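Local coordinates for cellulose hydrolase (Bacillus licheniformis, PDB 4YZT), which hydrolyses internal beta-1,4-glucosidic bonds of cellulose as a family 5 (subfamily 4) endoglucanase, here holding cellotetraose, at residues A[254-257]-A[258-262]; A[291-294]-A[295-299]; A[201-204]-A[205-209]. All coordinates share one frame; numbering follows the deposited sequence.

Contact 1. Residues A[254-257]-A[258-262]; sequences KPVY and EKFVR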
loop_
_atom_site.group_PDB
_atom_site.type_symbol
_atom_site.label_atom_id
_atom_site.label_comp_id
_atom_site.label_asym_id
_atom_site.label_seq_id
_atom_site.Cartn_x
_atom_site.Cartn_y
_atom_site.Cartn_z
ATOM N N LYS A 254 -2.052 -6.878 18.382
ATOM C CA LYS A 254 -2.568 -6.892 19.764
ATOM C C LYS A 254 -1.520 -6.613 20.871
ATOM O O LYS A 254 -1.814 -5.887 21.824
ATOM C CB LYS A 254 -3.267 -8.231 20.046
ATOM C CG LYS A 254 -3.908 -8.339 21.436
ATOM C CD LYS A 254 -4.599 -9.684 21.605
ATOM C CE LYS A 254 -5.254 -9.821 22.966
ATOM N NZ LYS A 254 -5.994 -11.109 23.057
ATOM N N PRO A 255 -0.296 -7.175 20.773
ATOM C CA PRO A 255 0.681 -6.865 21.832
ATOM C C PRO A 255 1.059 -5.385 21.930
ATOM O O PRO A 255 1.516 -4.944 22.996
ATOM C CB PRO A 255 1.905 -7.700 21.432
ATOM C CG PRO A 255 1.350 -8.830 20.654
ATOM C CD PRO A 255 0.195 -8.246 19.887
ATOM N N VAL A 256 0.881 -4.631 20.846
ATOM C CA VAL A 256 1.203 -3.202 20.860
ATOM C C VAL A 256 0.115 -2.469 21.632
ATOM O O VAL A 256 0.389 -1.527 22.385
ATOM C CB VAL A 256 1.343 -2.623 19.431
ATOM C CG1 VAL A 256 1.560 -1.116 19.470
ATOM C CG2 VAL A 256 2.501 -3.298 18.706
ATOM N N TYR A 257 -1.122 -2.920 21.459
ATOM C CA TYR A 257 -2.206 -2.423 22.281
ATOM C C TYR A 257 -1.947 -2.747 23.751
ATOM O O TYR A 257 -2.092 -1.893 24.619
ATOM C CB TYR A 257 -3.541 -3.020 21.835
ATOM C CG TYR A 257 -4.640 -2.751 22.815
ATOM C CD1 TYR A 257 -5.267 -1.514 22.850
ATOM C CD2 TYR A 257 -5.051 -3.726 23.711
ATOM C CE1 TYR A 257 -6.277 -1.249 23.753
ATOM C CE2 TYR A 257 -6.061 -3.474 24.624
ATOM C CZ TYR A 257 -6.671 -2.232 24.637
ATOM O OH TYR A 257 -7.681 -1.969 25.531
ATOM N N GLU A 258 -1.553 -3.983 24.036
ATOM C CA GLU A 258 -1.418 -4.391 25.427
ATOM C C GLU A 258 -0.261 -3.700 26.159
ATOM O O GLU A 258 -0.395 -3.348 27.328
ATOM C CB GLU A 258 -1.253 -5.911 25.517
ATOM C CG GLU A 258 -2.461 -6.721 25.031
ATOM C CD GLU A 258 -2.170 -8.220 24.993
ATOM O OE1 GLU A 258 -2.827 -8.984 25.732
ATOM O OE2 GLU A 258 -1.267 -8.630 24.234
ATOM N N LYS A 259 0.870 -3.507 25.488
ATOM C CA LYS A 259 2.036 -2.912 26.145
ATOM C C LYS A 259 1.933 -1.400 26.224
ATOM O O LYS A 259 2.362 -0.800 27.211
ATOM C CB LYS A 259 3.340 -3.289 25.423
ATOM C CG LYS A 259 4.589 -2.811 26.175
ATOM C CD LYS A 259 5.876 -3.396 25.621
ATOM C CE LYS A 259 7.043 -3.089 26.546
ATOM N NZ LYS A 259 8.228 -3.921 26.198
ATOM N N PHE A 260 1.362 -0.791 25.189
ATOM C CA PHE A 260 1.459 0.660 25.049
ATOM C C PHE A 260 0.121 1.384 25.060
ATOM O O PHE A 260 -0.065 2.296 25.858
ATOM C CB PHE A 260 2.218 1.016 23.774
ATOM C CG PHE A 260 3.673 0.585 23.792
ATOM C CD1 PHE A 260 4.544 1.083 24.749
ATOM C CD2 PHE A 260 4.163 -0.297 22.837
ATOM C CE1 PHE A 260 5.884 0.686 24.777
ATOM C CE2 PHE A 260 5.497 -0.684 22.841
ATOM C CZ PHE A 260 6.362 -0.198 23.813
ATOM N N VAL A 261 -0.802 1.001 24.177
ATOM C CA VAL A 261 -2.029 1.777 24.023
ATOM C C VAL A 261 -2.833 1.799 25.317
ATOM O O VAL A 261 -3.275 2.861 25.758
ATOM C CB VAL A 261 -2.933 1.240 22.873
ATOM C CG1 VAL A 261 -4.251 2.016 22.822
ATOM C CG2 VAL A 261 -2.225 1.331 21.522
ATOM N N ARG A 262 -3.003 0.647 25.959
ATOM C CA ARG A 262 -3.837 0.652 27.153
ATOM C C ARG A 262 -3.068 1.200 28.358
ATOM O O ARG A 262 -3.632 1.349 29.437
ATOM C CB ARG A 262 -4.425 -0.739 27.433
ATOM C CG ARG A 262 -3.483 -1.798 27.929
ATOM C CD ARG A 262 -4.267 -3.070 28.231
ATOM N NE ARG A 262 -3.371 -4.156 28.593
ATOM C CZ ARG A 262 -3.641 -5.446 28.429
ATOM N NH1 ARG A 262 -4.804 -5.840 27.907
ATOM N NH2 ARG A 262 -2.736 -6.342 28.783
#
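Tyr257 lays one face of its ring under the CB of Arg262, five residues on from it at the end of helix 243-261, a CH-pi contact with CB 4.3 Å from the ring centroid. The ring stands with CG anti to the backbone N (chi1 169°), which carries CD1 to 3.6 Å from Val261 CB, the two side chains meeting at about a right angle. The arginine chain then runs on past the ring, CD reaching CE2, and its guanidinium plane is turned 71° from the ring while Glu258 CB lies above one guanidinium face, offset toward its rim. On the helix flank, Lys254 and Glu258 lie obliquely across each other, touching through Lys254 CE and Glu258 OE1. On the inner side Val256 CG1 approaches Phe260 CD2 at 4.3 Å. The last turn widens to pi type: Arg262 N bonds to Tyr257 O at 3.0 Å, in the carbonyl plane. Tyr297, just past the end of helix 280-296, brings its ring against that of Tyr257. An alanine in place of Tyr257 is likely to leave Val261 and the arginine methylenes without the surface they rest on. With Lys254 NZ 4.7 Å from Glu258 OE1, the opposite charges probably attract only mildly, and backbone bonds hold the turn.

Contact 2. Residues A[291-294]-A[295-299]; sequences VRLA and HKYQM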
loop_
_atom_site.group_PDB
_atom_site.type_symbol
_atom_site.label_atom_id
_atom_site.label_comp_id
_atom_site.label_asym_id
_atom_site.label_seq_id
_atom_site.Cartn_x
_atom_site.Cartn_y
_atom_site.Cartn_z
ATOM N N VAL A 291 -7.706 -2.373 8.680
ATOM C CA VAL A 291 -8.111 -1.069 9.197
ATOM C C VAL A 291 -9.077 -1.233 10.377
ATOM O O VAL A 291 -8.995 -0.479 11.350
ATOM C CB VAL A 291 -8.732 -0.190 8.091
ATOM C CG1 VAL A 291 -9.225 1.158 8.676
ATOM C CG2 VAL A 291 -7.693 0.057 7.015
ATOM N N ARG A 292 -9.969 -2.222 10.308
ATOM C CA ARG A 292 -10.878 -2.472 11.430
ATOM C C ARG A 292 -10.106 -2.907 12.671
ATOM O O ARG A 292 -10.462 -2.536 13.777
ATOM C CB ARG A 292 -11.948 -3.519 11.076
ATOM C CG ARG A 292 -13.022 -2.991 10.122
ATOM C CD ARG A 292 -14.348 -3.740 10.229
ATOM N NE ARG A 292 -14.327 -5.068 9.616
ATOM C CZ ARG A 292 -14.127 -6.202 10.282
ATOM N NH1 ARG A 292 -13.914 -6.176 11.591
ATOM N NH2 ARG A 292 -14.131 -7.366 9.638
ATOM N N LEU A 293 -9.047 -3.692 12.493
ATOM C CA LEU A 293 -8.237 -4.110 13.635
ATOM C C LEU A 293 -7.479 -2.924 14.246
ATOM O O LEU A 293 -7.427 -2.785 15.472
ATOM C CB LEU A 293 -7.262 -5.218 13.237
ATOM C CG LEU A 293 -7.877 -6.601 13.030
ATOM C CD1 LEU A 293 -6.863 -7.559 12.359
ATOM C CD2 LEU A 293 -8.349 -7.157 14.376
ATOM N N ALA A 294 -6.906 -2.070 13.402
ATOM C CA ALA A 294 -6.263 -0.848 13.887
ATOM C C ALA A 294 -7.267 0.005 14.680
ATOM O O ALA A 294 -6.980 0.481 15.779
ATOM C CB ALA A 294 -5.679 -0.054 12.729
ATOM N N HIS A 295 -8.462 0.182 14.127
ATOM C CA HIS A 295 -9.482 0.956 14.823
ATOM C C HIS A 295 -9.843 0.316 16.167
ATOM O O HIS A 295 -9.919 1.008 17.186
ATOM C CB HIS A 295 -10.729 1.114 13.938
ATOM C CG HIS A 295 -11.598 2.274 14.328
ATOM N ND1 HIS A 295 -12.626 2.160 15.241
ATOM C CD2 HIS A 295 -11.584 3.572 13.942
ATOM C CE1 HIS A 295 -13.201 3.338 15.404
ATOM N NE2 HIS A 295 -12.594 4.211 14.619
ATOM N N LYS A 296 -10.063 -0.997 16.167
ATOM C CA LYS A 296 -10.384 -1.737 17.392
ATOM C C LYS A 296 -9.350 -1.498 18.485
ATOM O O LYS A 296 -9.690 -1.381 19.672
ATOM C CB LYS A 296 -10.471 -3.235 17.086
ATOM C CG LYS A 296 -10.667 -4.154 18.296
ATOM C CD LYS A 296 -10.639 -5.619 17.833
ATOM C CE LYS A 296 -10.971 -6.591 18.934
ATOM N NZ LYS A 296 -10.842 -8.006 18.466
ATOM N N TYR A 297 -8.081 -1.445 18.092
ATOM C CA TYR A 297 -7.022 -1.317 19.088
ATOM C C TYR A 297 -6.531 0.127 19.211
ATOM O O TYR A 297 -5.460 0.376 19.755
ATOM C CB TYR A 297 -5.874 -2.282 18.770
ATOM C CG TYR A 297 -6.263 -3.729 19.041
ATOM C CD1 TYR A 297 -6.509 -4.168 20.333
ATOM C CD2 TYR A 297 -6.395 -4.649 18.003
ATOM C CE1 TYR A 297 -6.879 -5.479 20.594
ATOM C CE2 TYR A 297 -6.766 -5.969 18.258
ATOM C CZ TYR A 297 -6.995 -6.370 19.561
ATOM O OH TYR A 297 -7.372 -7.666 19.832
ATOM N N GLN A 298 -7.342 1.064 18.726
ATOM C CA GLN A 298 -7.065 2.494 18.870
ATOM C C GLN A 298 -5.724 2.947 18.272
ATOM O O GLN A 298 -5.018 3.760 18.878
ATOM C CB GLN A 298 -7.117 2.886 20.349
ATOM C CG GLN A 298 -8.417 2.480 21.038
ATOM C CD GLN A 298 -8.350 2.687 22.535
ATOM O OE1 GLN A 298 -7.848 3.702 23.003
ATOM N NE2 GLN A 298 -8.831 1.715 23.293
ATOM N N MET A 299 -5.405 2.450 17.077
ATOM C CA MET A 299 -4.196 2.828 16.354
ATOM C C MET A 299 -4.555 3.537 15.052
ATOM O O MET A 299 -5.372 3.044 14.285
ATOM C CB MET A 299 -3.347 1.593 16.047
ATOM C CG MET A 299 -2.955 0.828 17.285
ATOM S SD MET A 299 -2.446 -0.823 16.846
ATOM C CE MET A 299 -2.008 -1.437 18.474
#
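The backbone of 291-296 closes regular i to i+4 bonds, His295 N to Val291 O and Lys296 N to Arg292 O, both 2.9 Å, before Tyr297 leaves helical geometry. Tyr297 N still reaches Leu293 O at 3.0 Å and adds a weak bond to Ala294 O. Among the side chains, Leu293 CD2 comes to 4.4 Å from Tyr297 CE2. A chi1 of -72° sets the tyrosine ring beside its own backbone N, with its CD2 3.3 Å from Leu293 O, and Lys296 CG rests over the centre of one ring face. Gln298, with positive phi, is the C-prime residue of a Schellman motif: Met299 N turns back to Ala294 O at 2.8 Å, nearly straight at 173°, and Gln298 N bonds to His295 O. This reversal ends helix 280-296 and delivers the chain into strand 299-303, completing a beta-alpha-beta unit of the TIM barrel. Ala294 CB packs at 4.4 Å against Met299 CB, and Ile269 of strand 267-272 touches both side chains. Outside the turn, Glu250 of helix 243-261 receives both polar ends, Lys296 NZ in a salt bridge and Tyr297 OH in a hydrogen bond. Arg292 instead pairs with Asp288, one turn earlier on its own helix.

Contact 3. Residues A[201-204]-A[205-209]; sequences DNKD and ELLHS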
loop_
_atom_site.group_PDB
_atom_site.type_symbol
_atom_site.label_atom_id
_atom_site.label_comp_id
_atom_site.label_asym_id
_atom_site.label_seq_id
_atom_site.Cartn_x
_atom_site.Cartn_y
_atom_site.Cartn_z
ATOM N N ASP A 201 11.195 1.268 12.134
ATOM C CA ASP A 201 9.773 1.431 12.430
ATOM C C ASP A 201 9.107 0.067 12.564
ATOM O O ASP A 201 7.963 -0.123 12.171
ATOM C CB ASP A 201 9.071 2.265 11.343
ATOM C CG ASP A 201 9.367 3.755 11.470
ATOM O OD1 ASP A 201 9.493 4.250 12.612
ATOM O OD2 ASP A 201 9.486 4.431 10.428
ATOM N N ASN A 202 9.842 -0.890 13.113
ATOM C CA ASN A 202 9.360 -2.259 13.164
ATOM C C ASN A 202 8.618 -2.530 14.473
ATOM O O ASN A 202 9.026 -2.084 15.548
ATOM C CB ASN A 202 10.529 -3.240 12.962
ATOM C CG ASN A 202 10.127 -4.687 13.181
ATOM O OD1 ASN A 202 10.145 -5.174 14.309
ATOM N ND2 ASN A 202 9.769 -5.382 12.105
ATOM N N LYS A 203 7.521 -3.266 14.366
ATOM C CA LYS A 203 6.648 -3.540 15.503
ATOM C C LYS A 203 7.350 -4.352 16.602
ATOM O O LYS A 203 7.140 -4.131 17.793
ATOM C CB LYS A 203 5.402 -4.256 14.986
ATOM C CG LYS A 203 4.712 -5.168 15.950
ATOM C CD LYS A 203 3.880 -6.167 15.174
ATOM C CE LYS A 203 4.700 -7.382 14.766
ATOM N NZ LYS A 203 4.817 -8.380 15.873
ATOM N N ASP A 204 8.215 -5.277 16.210
ATOM C CA ASP A 204 8.878 -6.103 17.210
ATOM C C ASP A 204 9.981 -5.324 17.912
ATOM O O ASP A 204 10.215 -5.518 19.105
ATOM C CB ASP A 204 9.409 -7.383 16.568
ATOM C CG ASP A 204 8.289 -8.297 16.110
ATOM O OD1 ASP A 204 7.325 -8.480 16.883
ATOM O OD2 ASP A 204 8.347 -8.806 14.971
ATOM N N GLU A 205 10.632 -4.415 17.192
ATOM C CA GLU A 205 11.606 -3.540 17.834
ATOM C C GLU A 205 10.918 -2.635 18.854
ATOM O O GLU A 205 11.451 -2.393 19.953
ATOM C CB GLU A 205 12.357 -2.698 16.802
ATOM C CG GLU A 205 13.179 -3.512 15.810
ATOM C CD GLU A 205 14.426 -4.160 16.413
ATOM O OE1 GLU A 205 14.979 -3.653 17.416
ATOM O OE2 GLU A 205 14.867 -5.189 15.857
ATOM N N LEU A 206 9.743 -2.127 18.489
ATOM C CA LEU A 206 8.984 -1.273 19.388
ATOM C C LEU A 206 8.647 -2.015 20.698
ATOM O O LEU A 206 8.642 -1.436 21.791
ATOM C CB LEU A 206 7.694 -0.793 18.696
ATOM C CG LEU A 206 6.921 0.297 19.429
ATOM C CD1 LEU A 206 7.639 1.628 19.282
ATOM C CD2 LEU A 206 5.511 0.373 18.887
ATOM N N LEU A 207 8.396 -3.312 20.573
ATOM C CA LEU A 207 7.969 -4.136 21.691
ATOM C C LEU A 207 9.120 -4.639 22.556
ATOM O O LEU A 207 8.917 -4.940 23.740
ATOM C CB LEU A 207 7.169 -5.322 21.165
ATOM C CG LEU A 207 5.789 -4.954 20.613
ATOM C CD1 LEU A 207 5.168 -6.132 19.879
ATOM C CD2 LEU A 207 4.894 -4.494 21.766
ATOM N N HIS A 208 10.324 -4.720 21.990
ATOM C CA HIS A 208 11.413 -5.429 22.673
ATOM C C HIS A 208 12.721 -4.673 22.873
ATOM O O HIS A 208 13.516 -5.051 23.732
ATOM C CB HIS A 208 11.726 -6.726 21.923
ATOM C CG HIS A 208 10.546 -7.631 21.781
ATOM N ND1 HIS A 208 9.816 -8.077 22.863
ATOM C CD2 HIS A 208 9.963 -8.169 20.686
ATOM C CE1 HIS A 208 8.829 -8.845 22.438
ATOM N NE2 HIS A 208 8.898 -8.918 21.120
ATOM N N SER A 209 12.969 -3.634 22.084
ATOM C CA SER A 209 14.251 -2.931 22.159
ATOM C C SER A 209 14.063 -1.442 22.429
ATOM O O SER A 209 14.945 -0.747 22.943
ATOM C CB SER A 209 15.029 -3.137 20.862
ATOM O OG SER A 209 14.958 -4.494 20.455
HETATM O O HOH W 1 13.150 -6.764 14.022
HETATM O O HOH W 2 7.691 -9.386 19.091
#
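Asn202 caps the start of helix 203-208 by offering OD1 to Glu205 N at 3.0 Å, the donor lying in the amide's carbonyl plane and on a lone pair. A chi1 of 173° turns the amide away from its own N and toward the N-H groups of the first turn, where OD1 also takes a weak bond from Asp204 N. A water gives OD1 a further weak bond and donates to Glu205 OE2, bridging two side chains that cross at a slant, with amide and carboxylate planes 62° apart. The other glutamate oxygen, OE1, accepts from Ser209 OG at 3.2 Å, from above the carboxylate plane. Glu205 O serves two donors, His208 N and Ser209 N, which arrive from the same face of its plane.

The first full turn closes with Leu206 N to Asn202 O at 3.0 Å, followed by Leu207 N to Lys203 O at 3.2 Å. Asp204 O receives weak bonds from Leu207 N and His208 N. Lys203 bends at its last two torsions to bring NZ 2.7 Å from Asp204 OD1, a salt bridge approached from above the carboxylate plane; NZ also has a weak bond to Asp252 O. Nearer the backbone, Lys203 CG meets Leu207 CD1 at 4.1 Å.

Beyond the turn, Leu207 O accepts from Lys259 NZ, and Asp201 OD2 takes the backbone N of Glu162, a residue lining the glycan pocket. An N-cap asparagine here opens the short helix between strands 194-196 and 218-224, a beta-alpha-beta unit of the TIM barrel, with the Asn202 side chain about 10 Å from a beta-D-glucopyranose unit of the bound glycan.

Along the chain from the N terminus, contact 3 (201-209) comes first, contact 1 (254-262) next and contact 2 (291-299) last; they run in series, each closing only a local helical turn, and none nests or crosses. Contacts 1 and 3 lie in the outer helical layer of the TIM barrel, and contact 2 passes from that layer into strand 299-303. Contact 1 touches both others: Phe260 packs on Leu206 and Val256 on Lys203 of contact 3, while Val256 also meets Met299 of contact 2. Contacts 2 and 3 do not touch, their nearest atoms about 8 Å apart. Thus helix 243-261 ties helix 203-208 to the end of helix 280-296 and strand 299-303.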